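Local coordinates for protein prolyl oligopeptidase (Novosphingobium capsulatum, PDB 1YR2) that probably hydrolyses peptide bonds on the carboxyl side of proline, and less readily of alanine, in oligopeptides, acting as a serine endopeptidase of the S9A family, at residues Y108-P114 against W447-L452; N240-V245 against P267-A273; Y88-E94 against A711-F716. All coordinates share one frame. Residue numbers count along the deposited sequence, not the author numbering.

How the interactions relate
From the N terminus the chain first passes residues 88-94, at the end of a helix packed on the alpha/beta-hydrolase domain, and then enters the beta-propeller at 108-114. Inside the propeller, interaction 2 closes a short loop of 21 residues between the third and fourth blades. After all seven blades the chain returns at 447-452 to its point of entry, and interaction 1 closes the loop around the propeller. Interaction 3 closes the widest loop, when the helix containing 711-716 meets 88-94. The three loops are nested and none crosses another. Interactions 2 and 3 lie on opposite sides of the chain's centre, their own centres about 56 Å apart.

Interaction 1 of 3, residues Y108-P114 against W447-L452; sequences YERFGLP and WEPVHL
At the seam of the seven-bladed beta-propeller, the entry into the first blade (108-114) runs almost antiparallel (169°) to the extended loop leaving the last blade (447-452). Tyr-108 lies nearest Leu-452, Glu-109 nearest Val-450 and Phe-111 nearest Glu-448. The main bump is Phe-111 (chi1 m), whose flat ring fills a hollow lined by Trp-447, Val-450 and the aliphatic part of Glu-448; Glu-448 CB stands 3.7 Å from the ring centroid, while its carboxylate pairs with Arg-138. Trp-447 (chi1 t) turns a face to the compact ring of Pro-114, with Pro-114 CG 3.6 Å from Trp-447 CH2. At the other end, Leu-452 CD2 meets Tyr-108 CB at 3.7 Å. No direct backbone hydrogen bond zips the segments, as suits a propeller whose first and last blades share no strand. Instead Glu-109, long enough to cross the gap, accepts from His-451 N through OE2 (3.0 Å), and a water accepts from Glu-109 N (2.9 Å) and donates to His-451 O (2.7 Å).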
loop_
_atom_site.group_PDB
_atom_site.type_symbol
_atom_site.label_atom_id
_atom_site.label_comp_id
_atom_site.label_asym_id
_atom_site.label_seq_id
_atom_site.Cartn_x
_atom_site.Cartn_y
_atom_site.Cartn_z
ATOM N N TYR A 108 -16.267 -8.042 -1.123
ATOM C CA TYR A 108 -16.316 -8.781 -2.363
ATOM C C TYR A 108 -15.319 -9.941 -2.269
ATOM O O TYR A 108 -14.381 -9.897 -1.473
ATOM C CB TYR A 108 -15.966 -7.858 -3.541
ATOM C CG TYR A 108 -14.761 -6.990 -3.297
ATOM C CD1 TYR A 108 -13.473 -7.445 -3.599
ATOM C CD2 TYR A 108 -14.884 -5.730 -2.714
ATOM C CE1 TYR A 108 -12.346 -6.670 -3.326
ATOM C CE2 TYR A 108 -13.740 -4.931 -2.474
ATOM C CZ TYR A 108 -12.497 -5.406 -2.762
ATOM O OH TYR A 108 -11.371 -4.629 -2.513
ATOM N N GLU A 109 -15.513 -10.962 -3.090
ATOM C CA GLU A 109 -14.611 -12.108 -3.105
ATOM C C GLU A 109 -13.209 -11.752 -3.594
ATOM O O GLU A 109 -13.007 -10.812 -4.396
ATOM C CB GLU A 109 -15.214 -13.226 -3.971
ATOM C CG GLU A 109 -15.175 -12.942 -5.455
ATOM C CD GLU A 109 -15.873 -14.044 -6.257
ATOM O OE1 GLU A 109 -15.693 -15.247 -5.893
ATOM O OE2 GLU A 109 -16.576 -13.693 -7.244
ATOM N N ARG A 110 -12.231 -12.549 -3.156
ATOM C CA ARG A 110 -10.839 -12.351 -3.572
ATOM C C ARG A 110 -10.142 -13.677 -3.765
ATOM O O ARG A 110 -10.270 -14.570 -2.968
ATOM C CB ARG A 110 -10.057 -11.529 -2.544
ATOM C CG ARG A 110 -10.833 -10.402 -1.866
ATOM C CD ARG A 110 -10.042 -9.660 -0.762
ATOM N NE ARG A 110 -9.921 -10.450 0.479
ATOM C CZ ARG A 110 -8.865 -11.177 0.821
ATOM N NH1 ARG A 110 -7.789 -11.225 0.039
ATOM N NH2 ARG A 110 -8.871 -11.843 1.964
ATOM N N PHE A 111 -9.397 -13.780 -4.849
ATOM C CA PHE A 111 -8.594 -14.956 -5.165
ATOM C C PHE A 111 -7.125 -14.616 -4.904
ATOM O O PHE A 111 -6.679 -13.501 -5.178
ATOM C CB PHE A 111 -8.775 -15.387 -6.629
ATOM C CG PHE A 111 -10.098 -15.982 -6.931
ATOM C CD1 PHE A 111 -11.182 -15.161 -7.186
ATOM C CD2 PHE A 111 -10.288 -17.353 -6.969
ATOM C CE1 PHE A 111 -12.426 -15.726 -7.510
ATOM C CE2 PHE A 111 -11.498 -17.899 -7.302
ATOM C CZ PHE A 111 -12.568 -17.089 -7.542
ATOM N N GLY A 112 -6.381 -15.572 -4.359
ATOM C CA GLY A 112 -4.935 -15.471 -4.302
ATOM C C GLY A 112 -4.281 -15.948 -5.569
ATOM O O GLY A 112 -4.895 -16.602 -6.408
ATOM N N LEU A 113 -2.992 -15.641 -5.743
ATOM C CA LEU A 113 -2.249 -16.136 -6.858
ATOM C C LEU A 113 -2.170 -17.655 -6.720
ATOM O O LEU A 113 -1.781 -18.171 -5.668
ATOM C CB LEU A 113 -0.840 -15.546 -6.924
ATOM C CG LEU A 113 -0.669 -14.062 -7.326
ATOM C CD1 LEU A 113 0.637 -13.510 -6.740
ATOM C CD2 LEU A 113 -0.728 -13.871 -8.879
ATOM N N PRO A 114 -2.481 -18.359 -7.805
ATOM C CA PRO A 114 -2.446 -19.812 -7.794
ATOM C C PRO A 114 -1.071 -20.449 -7.964
ATOM O O PRO A 114 -0.209 -19.889 -8.636
ATOM C CB PRO A 114 -3.352 -20.175 -8.935
ATOM C CG PRO A 114 -3.357 -19.066 -9.811
ATOM C CD PRO A 114 -3.081 -17.833 -9.036
ATOM N N TRP A 447 -8.380 -14.163 -15.478
ATOM C CA TRP A 447 -8.404 -15.497 -14.924
ATOM C C TRP A 447 -9.792 -15.711 -14.301
ATOM O O TRP A 447 -10.803 -15.580 -14.986
ATOM C CB TRP A 447 -7.228 -15.668 -13.940
ATOM C CG TRP A 447 -7.055 -17.071 -13.466
ATOM C CD1 TRP A 447 -6.915 -18.194 -14.262
ATOM C CD2 TRP A 447 -7.051 -17.552 -12.103
ATOM N NE1 TRP A 447 -6.835 -19.315 -13.476
ATOM C CE2 TRP A 447 -6.927 -18.959 -12.157
ATOM C CE3 TRP A 447 -7.126 -16.935 -10.848
ATOM C CZ2 TRP A 447 -6.871 -19.755 -11.002
ATOM C CZ3 TRP A 447 -7.087 -17.709 -9.692
ATOM C CH2 TRP A 447 -6.969 -19.124 -9.786
ATOM N N GLU A 448 -9.885 -16.049 -13.034
ATOM C CA GLU A 448 -11.172 -16.236 -12.414
ATOM C C GLU A 448 -12.003 -14.989 -12.457
ATOM O O GLU A 448 -11.544 -13.906 -12.047
ATOM C CB GLU A 448 -11.045 -16.674 -10.964
ATOM C CG GLU A 448 -10.545 -18.108 -10.838
ATOM C CD GLU A 448 -11.595 -19.124 -11.147
ATOM O OE1 GLU A 448 -12.786 -18.884 -10.857
ATOM O OE2 GLU A 448 -11.198 -20.175 -11.664
ATOM N N PRO A 449 -13.239 -15.103 -12.901
ATOM C CA PRO A 449 -14.162 -13.962 -12.733
ATOM C C PRO A 449 -14.359 -13.577 -11.264
ATOM O O PRO A 449 -14.374 -14.443 -10.394
ATOM C CB PRO A 449 -15.457 -14.487 -13.300
ATOM C CG PRO A 449 -15.077 -15.570 -14.218
ATOM C CD PRO A 449 -13.868 -16.226 -13.622
ATOM N N VAL A 450 -14.501 -12.280 -11.005
ATOM C CA VAL A 450 -14.736 -11.737 -9.668
ATOM C C VAL A 450 -16.015 -10.917 -9.722
ATOM O O VAL A 450 -16.147 -10.034 -10.576
ATOM C CB VAL A 450 -13.545 -10.834 -9.233
ATOM C CG1 VAL A 450 -13.841 -10.054 -7.996
ATOM C CG2 VAL A 450 -12.316 -11.683 -8.951
ATOM N N HIS A 451 -16.961 -11.190 -8.828
ATOM C CA HIS A 451 -18.212 -10.465 -8.846
ATOM C C HIS A 451 -18.109 -9.144 -8.040
ATOM O O HIS A 451 -17.964 -9.170 -6.825
ATOM C CB HIS A 451 -19.379 -11.315 -8.311
ATOM C CG HIS A 451 -20.662 -10.540 -8.212
ATOM N ND1 HIS A 451 -21.189 -9.836 -9.282
ATOM C CD2 HIS A 451 -21.504 -10.329 -7.162
ATOM C CE1 HIS A 451 -22.301 -9.230 -8.893
ATOM N NE2 HIS A 451 -22.511 -9.511 -7.612
ATOM N N LEU A 452 -18.142 -8.020 -8.734
ATOM C CA LEU A 452 -18.096 -6.688 -8.108
ATOM C C LEU A 452 -19.404 -5.979 -8.446
ATOM O O LEU A 452 -20.151 -6.410 -9.314
ATOM C CB LEU A 452 -16.946 -5.867 -8.681
ATOM C CG LEU A 452 -15.526 -6.435 -8.480
ATOM C CD1 LEU A 452 -14.528 -5.517 -9.051
ATOM C CD2 LEU A 452 -15.295 -6.618 -7.001
HETATM O O HOH W 1 -17.822 -10.983 -4.870
#

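Interaction 2 of 3, residues N240-V245 against P267-A273; sequences NYNQTV and PKRGHGA
This is a contact between adjacent propeller blades, joining the approach and start of strand 244-249, third in its blade, to those of strand 270-275, first in the next. The segments run in similar directions, 42° apart, with Asn-242 nearest Pro-267 and Gln-243 nearest Gly-270. Asn-242 takes a left-handed backbone conformation (phi/psi 63/39), a region asparagine tolerates well, and its N donates to Pro-267 O at 2.8 Å; Tyr-241 CA makes a CA-H...O contact with that oxygen at 3.2 Å. Gln-243, buried and extended (chi1 and chi2 t), uses both ends of its amide: OE1 crosses to the next blade and accepts from His-271 N at 2.7 Å, while NE2 donates to Phe-211 O, after strand 204-210. Gly-270, lacking a side chain, lets Gln-243 OE1 come within 3.1 Å of its CA. A water accepts from Gln-243 N (3.1 Å) and donates to Arg-269 O (2.7 Å). Deeper in, Val-245 (chi1 t) places CG1 3.8 Å from Ala-273 CB and CG2 3.8 Å from His-271 CB, the imidazole being held by Ser-286 and Thr-263. Polar bridges join the blades near the loop end; separate antiparallel sheets packed face to face through side chains are characteristic of neighbouring beta-propeller blades.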
loop_
_atom_site.group_PDB
_atom_site.type_symbol
_atom_site.label_atom_id
_atom_site.label_comp_id
_atom_site.label_asym_id
_atom_site.label_seq_id
_atom_site.Cartn_x
_atom_site.Cartn_y
_atom_site.Cartn_z
ATOM N N ASN A 240 15.394 -14.515 20.270
ATOM C CA ASN A 240 15.561 -14.956 18.876
ATOM C C ASN A 240 17.015 -15.154 18.506
ATOM O O ASN A 240 17.467 -14.595 17.507
ATOM C CB ASN A 240 14.846 -14.029 17.864
ATOM C CG ASN A 240 13.397 -13.745 18.254
ATOM O OD1 ASN A 240 12.684 -14.625 18.760
ATOM N ND2 ASN A 240 12.969 -12.496 18.062
ATOM N N TYR A 241 17.740 -15.955 19.293
ATOM C CA TYR A 241 19.116 -16.358 18.918
ATOM C C TYR A 241 19.267 -17.775 18.373
ATOM O O TYR A 241 18.545 -18.696 18.732
ATOM C CB TYR A 241 20.113 -16.186 20.099
ATOM C CG TYR A 241 20.104 -14.783 20.702
ATOM C CD1 TYR A 241 19.954 -13.660 19.895
ATOM C CD2 TYR A 241 20.220 -14.587 22.076
ATOM C CE1 TYR A 241 19.928 -12.359 20.441
ATOM C CE2 TYR A 241 20.181 -13.306 22.630
ATOM C CZ TYR A 241 20.033 -12.195 21.788
ATOM O OH TYR A 241 20.001 -10.933 22.306
ATOM N N ASN A 242 20.276 -17.934 17.526
ATOM C CA ASN A 242 20.696 -19.238 17.043
ATOM C C ASN A 242 19.643 -19.979 16.216
ATOM O O ASN A 242 19.519 -21.203 16.283
ATOM C CB ASN A 242 21.207 -20.089 18.208
ATOM C CG ASN A 242 22.530 -19.571 18.730
ATOM O OD1 ASN A 242 23.500 -19.469 17.976
ATOM N ND2 ASN A 242 22.576 -19.259 19.995
ATOM N N GLN A 243 18.928 -19.229 15.394
ATOM C CA GLN A 243 18.035 -19.849 14.460
ATOM C C GLN A 243 18.800 -20.855 13.560
ATOM O O GLN A 243 19.935 -20.604 13.109
ATOM C CB GLN A 243 17.356 -18.791 13.598
ATOM C CG GLN A 243 16.288 -19.398 12.675
ATOM C CD GLN A 243 15.511 -18.352 11.865
ATOM O OE1 GLN A 243 16.109 -17.430 11.291
ATOM N NE2 GLN A 243 14.160 -18.483 11.854
ATOM N N THR A 244 18.215 -22.008 13.330
ATOM C CA THR A 244 18.863 -23.070 12.532
ATOM C C THR A 244 17.920 -23.665 11.482
ATOM O O THR A 244 16.731 -23.710 11.691
ATOM C CB THR A 244 19.474 -24.173 13.423
ATOM O OG1 THR A 244 18.472 -24.704 14.285
ATOM C CG2 THR A 244 20.468 -23.596 14.376
ATOM N N VAL A 245 18.480 -24.048 10.342
ATOM C CA VAL A 245 17.743 -24.663 9.239
ATOM C C VAL A 245 17.881 -26.181 9.398
ATOM O O VAL A 245 18.985 -26.654 9.607
ATOM C CB VAL A 245 18.280 -24.208 7.887
ATOM C CG1 VAL A 245 17.476 -24.866 6.733
ATOM C CG2 VAL A 245 18.222 -22.744 7.771
ATOM N N PRO A 267 25.025 -15.295 16.658
ATOM C CA PRO A 267 23.755 -15.679 17.273
ATOM C C PRO A 267 22.538 -14.889 16.845
ATOM O O PRO A 267 21.446 -15.431 16.968
ATOM C CB PRO A 267 24.003 -15.464 18.763
ATOM C CG PRO A 267 25.079 -14.410 18.835
ATOM C CD PRO A 267 25.952 -14.682 17.627
ATOM N N LYS A 268 22.707 -13.641 16.420
ATOM C CA LYS A 268 21.583 -12.795 16.011
ATOM C C LYS A 268 21.204 -12.963 14.534
ATOM O O LYS A 268 20.204 -12.430 14.065
ATOM C CB LYS A 268 21.892 -11.336 16.290
ATOM C CG LYS A 268 22.264 -11.054 17.705
ATOM C CD LYS A 268 22.358 -9.576 18.012
ATOM C CE LYS A 268 22.594 -9.372 19.485
ATOM N NZ LYS A 268 21.668 -8.336 20.056
ATOM N N ARG A 269 21.995 -13.741 13.804
ATOM C CA ARG A 269 21.727 -13.999 12.380
ATOM C C ARG A 269 20.528 -14.942 12.218
ATOM O O ARG A 269 20.465 -15.990 12.867
ATOM C CB ARG A 269 22.978 -14.650 11.787
ATOM C CG ARG A 269 23.177 -14.557 10.341
ATOM C CD ARG A 269 23.283 -13.129 9.792
ATOM N NE ARG A 269 24.365 -12.359 10.344
ATOM C CZ ARG A 269 25.563 -12.236 9.809
ATOM N NH1 ARG A 269 25.887 -12.870 8.699
ATOM N NH2 ARG A 269 26.448 -11.450 10.374
ATOM N N GLY A 270 19.566 -14.531 11.392
ATOM C CA GLY A 270 18.428 -15.327 10.989
ATOM C C GLY A 270 18.673 -16.000 9.640
ATOM O O GLY A 270 19.451 -15.490 8.825
ATOM N N HIS A 271 18.016 -17.123 9.373
ATOM C CA HIS A 271 18.315 -17.919 8.182
ATOM C C HIS A 271 17.009 -18.483 7.675
ATOM O O HIS A 271 16.214 -19.082 8.458
ATOM C CB HIS A 271 19.196 -19.106 8.516
ATOM C CG HIS A 271 20.489 -18.744 9.177
ATOM N ND1 HIS A 271 21.484 -18.071 8.518
ATOM C CD2 HIS A 271 20.942 -18.953 10.433
ATOM C CE1 HIS A 271 22.493 -17.872 9.337
ATOM N NE2 HIS A 271 22.201 -18.423 10.497
ATOM N N GLY A 272 16.757 -18.227 6.392
ATOM C CA GLY A 272 15.575 -18.775 5.713
ATOM C C GLY A 272 16.062 -19.609 4.521
ATOM O O GLY A 272 17.073 -19.271 3.856
ATOM N N ALA A 273 15.375 -20.706 4.240
ATOM C CA ALA A 273 15.806 -21.631 3.192
ATOM C C ALA A 273 14.769 -21.719 2.076
ATOM O O ALA A 273 13.583 -21.787 2.360
ATOM C CB ALA A 273 16.005 -23.029 3.789
HETATM O O HOH W 2 18.909 -16.166 15.069
#

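Interaction 3 of 3, residues Y88-E94 against A711-F716; sequences YLKQLPE and AFLAHF
Where helix 72-89 runs out, the chain makes a type I beta turn from Leu-89 to Leu-92, closed by Leu-92 N to Leu-89 O at 3.1 Å, and drapes its side chains over helical residues 711-716. Glu-94 lies nearest Ala-711, their CA atoms 5.2 Å apart. The i to i+4 spacing of the helix brings Ala-711 and His-715 into line, with Phe-712 and Phe-716 beside them. Leu-92 (chi1 m, chi2 t) is at the middle of the contact: its CD1 is 4.1 Å from Ala-711 CB and 4.2 Å from Phe-712 CB, and its CD2 lies over the face of the His-715 ring, 3.9 Å from the centroid, in a CH-pi contact. His-715 takes chi1 t, so that its ring covers the leucine while ND1 donates to Glu-94 OE2 at 3.2 Å. Glu-94 curls to do this, with chi1 m and chi2 p; its aliphatic part passes Ala-714, where CG and the CB of Ala-714 are 4.2 Å apart. The small side chains of Ala-711 and Ala-714 suit the close approach of Leu-92 and Glu-94. Tyr-88 (chi1 t) points its ring toward both phenylalanines, meeting each from the same side: CE2 is 4.1 Å from Phe-712 CE2, and OH is 3.2 Å from Phe-716 CZ, at that ring's edge. Leu-89 CD2 adds an apolar contact with Phe-712 CD2 at 4.0 Å. The N-terminal helix thus joins the alpha/beta-hydrolase domain: Tyr-88 and Phe-712 both touch Leu-684 of strand 683-687, Phe-712 and Phe-716 rest on Ala-649 of strand 649-654, and Phe-716 reaches Ala-594 of strand 594-598.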
loop_
_atom_site.group_PDB
_atom_site.type_symbol
_atom_site.label_atom_id
_atom_site.label_comp_id
_atom_site.label_asym_id
_atom_site.label_seq_id
_atom_site.Cartn_x
_atom_site.Cartn_y
_atom_site.Cartn_z
ATOM N N TYR A 88 -25.314 19.685 11.199
ATOM C CA TYR A 88 -25.168 20.197 9.844
ATOM C C TYR A 88 -25.112 19.044 8.817
ATOM O O TYR A 88 -25.771 19.090 7.794
ATOM C CB TYR A 88 -23.920 21.066 9.728
ATOM C CG TYR A 88 -23.733 21.638 8.348
ATOM C CD1 TYR A 88 -24.347 22.843 7.983
ATOM C CD2 TYR A 88 -22.964 20.983 7.400
ATOM C CE1 TYR A 88 -24.191 23.356 6.706
ATOM C CE2 TYR A 88 -22.833 21.479 6.124
ATOM C CZ TYR A 88 -23.439 22.647 5.777
ATOM O OH TYR A 88 -23.296 23.128 4.496
ATOM N N LEU A 89 -24.284 18.038 9.091
ATOM C CA LEU A 89 -24.015 16.986 8.120
ATOM C C LEU A 89 -25.248 16.132 7.821
ATOM O O LEU A 89 -25.399 15.655 6.690
ATOM C CB LEU A 89 -22.841 16.108 8.552
ATOM C CG LEU A 89 -21.479 16.773 8.600
ATOM C CD1 LEU A 89 -20.397 15.830 9.189
ATOM C CD2 LEU A 89 -21.029 17.352 7.212
ATOM N N LYS A 90 -26.117 15.970 8.829
ATOM C CA LYS A 90 -27.360 15.183 8.733
ATOM C C LYS A 90 -28.329 15.820 7.740
ATOM O O LYS A 90 -29.226 15.148 7.239
ATOM C CB LYS A 90 -28.053 15.062 10.124
ATOM C CG LYS A 90 -28.675 13.659 10.430
ATOM C CD LYS A 90 -28.989 13.424 11.968
ATOM C CE LYS A 90 -27.685 13.136 12.785
ATOM N NZ LYS A 90 -27.698 13.621 14.243
ATOM N N GLN A 91 -28.144 17.107 7.469
ATOM C CA GLN A 91 -28.960 17.883 6.533
ATOM C C GLN A 91 -28.536 17.724 5.049
ATOM O O GLN A 91 -29.256 18.131 4.150
ATOM C CB GLN A 91 -28.837 19.359 6.900
ATOM C CG GLN A 91 -30.073 20.120 7.232
ATOM C CD GLN A 91 -29.763 21.379 8.052
ATOM O OE1 GLN A 91 -29.993 22.505 7.596
ATOM N NE2 GLN A 91 -29.207 21.186 9.249
ATOM N N LEU A 92 -27.355 17.202 4.770
ATOM C CA LEU A 92 -26.899 17.154 3.377
ATOM C C LEU A 92 -27.625 16.055 2.602
ATOM O O LEU A 92 -27.522 14.885 2.961
ATOM C CB LEU A 92 -25.402 16.920 3.309
ATOM C CG LEU A 92 -24.600 18.052 3.936
ATOM C CD1 LEU A 92 -23.156 17.624 4.034
ATOM C CD2 LEU A 92 -24.761 19.323 3.111
ATOM N N PRO A 93 -28.351 16.414 1.539
ATOM C CA PRO A 93 -29.131 15.412 0.827
ATOM C C PRO A 93 -28.272 14.465 -0.043
ATOM O O PRO A 93 -28.822 13.457 -0.443
ATOM C CB PRO A 93 -30.106 16.257 0.008
ATOM C CG PRO A 93 -29.353 17.486 -0.294
ATOM C CD PRO A 93 -28.496 17.746 0.926
ATOM N N GLU A 94 -26.982 14.745 -0.282
ATOM C CA GLU A 94 -26.148 13.844 -1.089
ATOM C C GLU A 94 -25.711 12.599 -0.274
ATOM O O GLU A 94 -25.325 11.591 -0.853
ATOM C CB GLU A 94 -24.899 14.568 -1.641
ATOM C CG GLU A 94 -25.124 15.829 -2.480
ATOM C CD GLU A 94 -25.380 17.103 -1.673
ATOM O OE1 GLU A 94 -25.363 17.072 -0.413
ATOM O OE2 GLU A 94 -25.672 18.141 -2.312
ATOM N N ALA A 711 -20.197 13.781 1.108
ATOM C CA ALA A 711 -21.426 14.571 0.970
ATOM C C ALA A 711 -21.106 16.068 1.096
ATOM O O ALA A 711 -21.643 16.881 0.335
ATOM C CB ALA A 711 -22.416 14.168 2.048
ATOM N N PHE A 712 -20.260 16.423 2.063
ATOM C CA PHE A 712 -19.824 17.829 2.258
ATOM C C PHE A 712 -19.095 18.319 1.006
ATOM O O PHE A 712 -19.438 19.340 0.407
ATOM C CB PHE A 712 -18.949 17.902 3.501
ATOM C CG PHE A 712 -18.531 19.281 3.906
ATOM C CD1 PHE A 712 -17.333 19.805 3.462
ATOM C CD2 PHE A 712 -19.260 19.987 4.823
ATOM C CE1 PHE A 712 -16.936 21.068 3.907
ATOM C CE2 PHE A 712 -18.863 21.254 5.283
ATOM C CZ PHE A 712 -17.722 21.784 4.827
ATOM N N LEU A 713 -18.085 17.593 0.583
ATOM C CA LEU A 713 -17.347 17.977 -0.634
ATOM C C LEU A 713 -18.253 18.027 -1.882
ATOM O O LEU A 713 -18.102 18.921 -2.730
ATOM C CB LEU A 713 -16.166 17.028 -0.891
ATOM C CG LEU A 713 -15.150 16.908 0.253
ATOM C CD1 LEU A 713 -13.988 15.959 -0.141
ATOM C CD2 LEU A 713 -14.600 18.287 0.659
ATOM N N ALA A 714 -19.146 17.055 -2.036
ATOM C CA ALA A 714 -20.103 17.068 -3.158
ATOM C C ALA A 714 -21.015 18.280 -3.152
ATOM O O ALA A 714 -21.278 18.862 -4.174
ATOM C CB ALA A 714 -20.989 15.820 -3.126
ATOM N N HIS A 715 -21.527 18.608 -1.986
ATOM C CA HIS A 715 -22.462 19.732 -1.829
ATOM C C HIS A 715 -21.797 21.024 -2.318
ATOM O O HIS A 715 -22.361 21.755 -3.127
ATOM C CB HIS A 715 -22.855 19.857 -0.373
ATOM C CG HIS A 715 -23.894 20.901 -0.124
ATOM N ND1 HIS A 715 -25.195 20.762 -0.556
ATOM C CD2 HIS A 715 -23.822 22.106 0.490
ATOM C CE1 HIS A 715 -25.890 21.835 -0.207
ATOM N NE2 HIS A 715 -25.086 22.662 0.437
ATOM N N PHE A 716 -20.529 21.220 -1.927
ATOM C CA PHE A 716 -19.835 22.469 -2.209
ATOM C C PHE A 716 -19.125 22.489 -3.576
ATOM O O PHE A 716 -18.680 23.553 -4.013
ATOM C CB PHE A 716 -18.913 22.827 -1.036
ATOM C CG PHE A 716 -19.674 23.337 0.122
ATOM C CD1 PHE A 716 -20.264 24.604 0.055
ATOM C CD2 PHE A 716 -19.905 22.547 1.245
ATOM C CE1 PHE A 716 -21.092 25.062 1.098
ATOM C CE2 PHE A 716 -20.696 23.013 2.294
ATOM C CZ PHE A 716 -21.291 24.263 2.220
#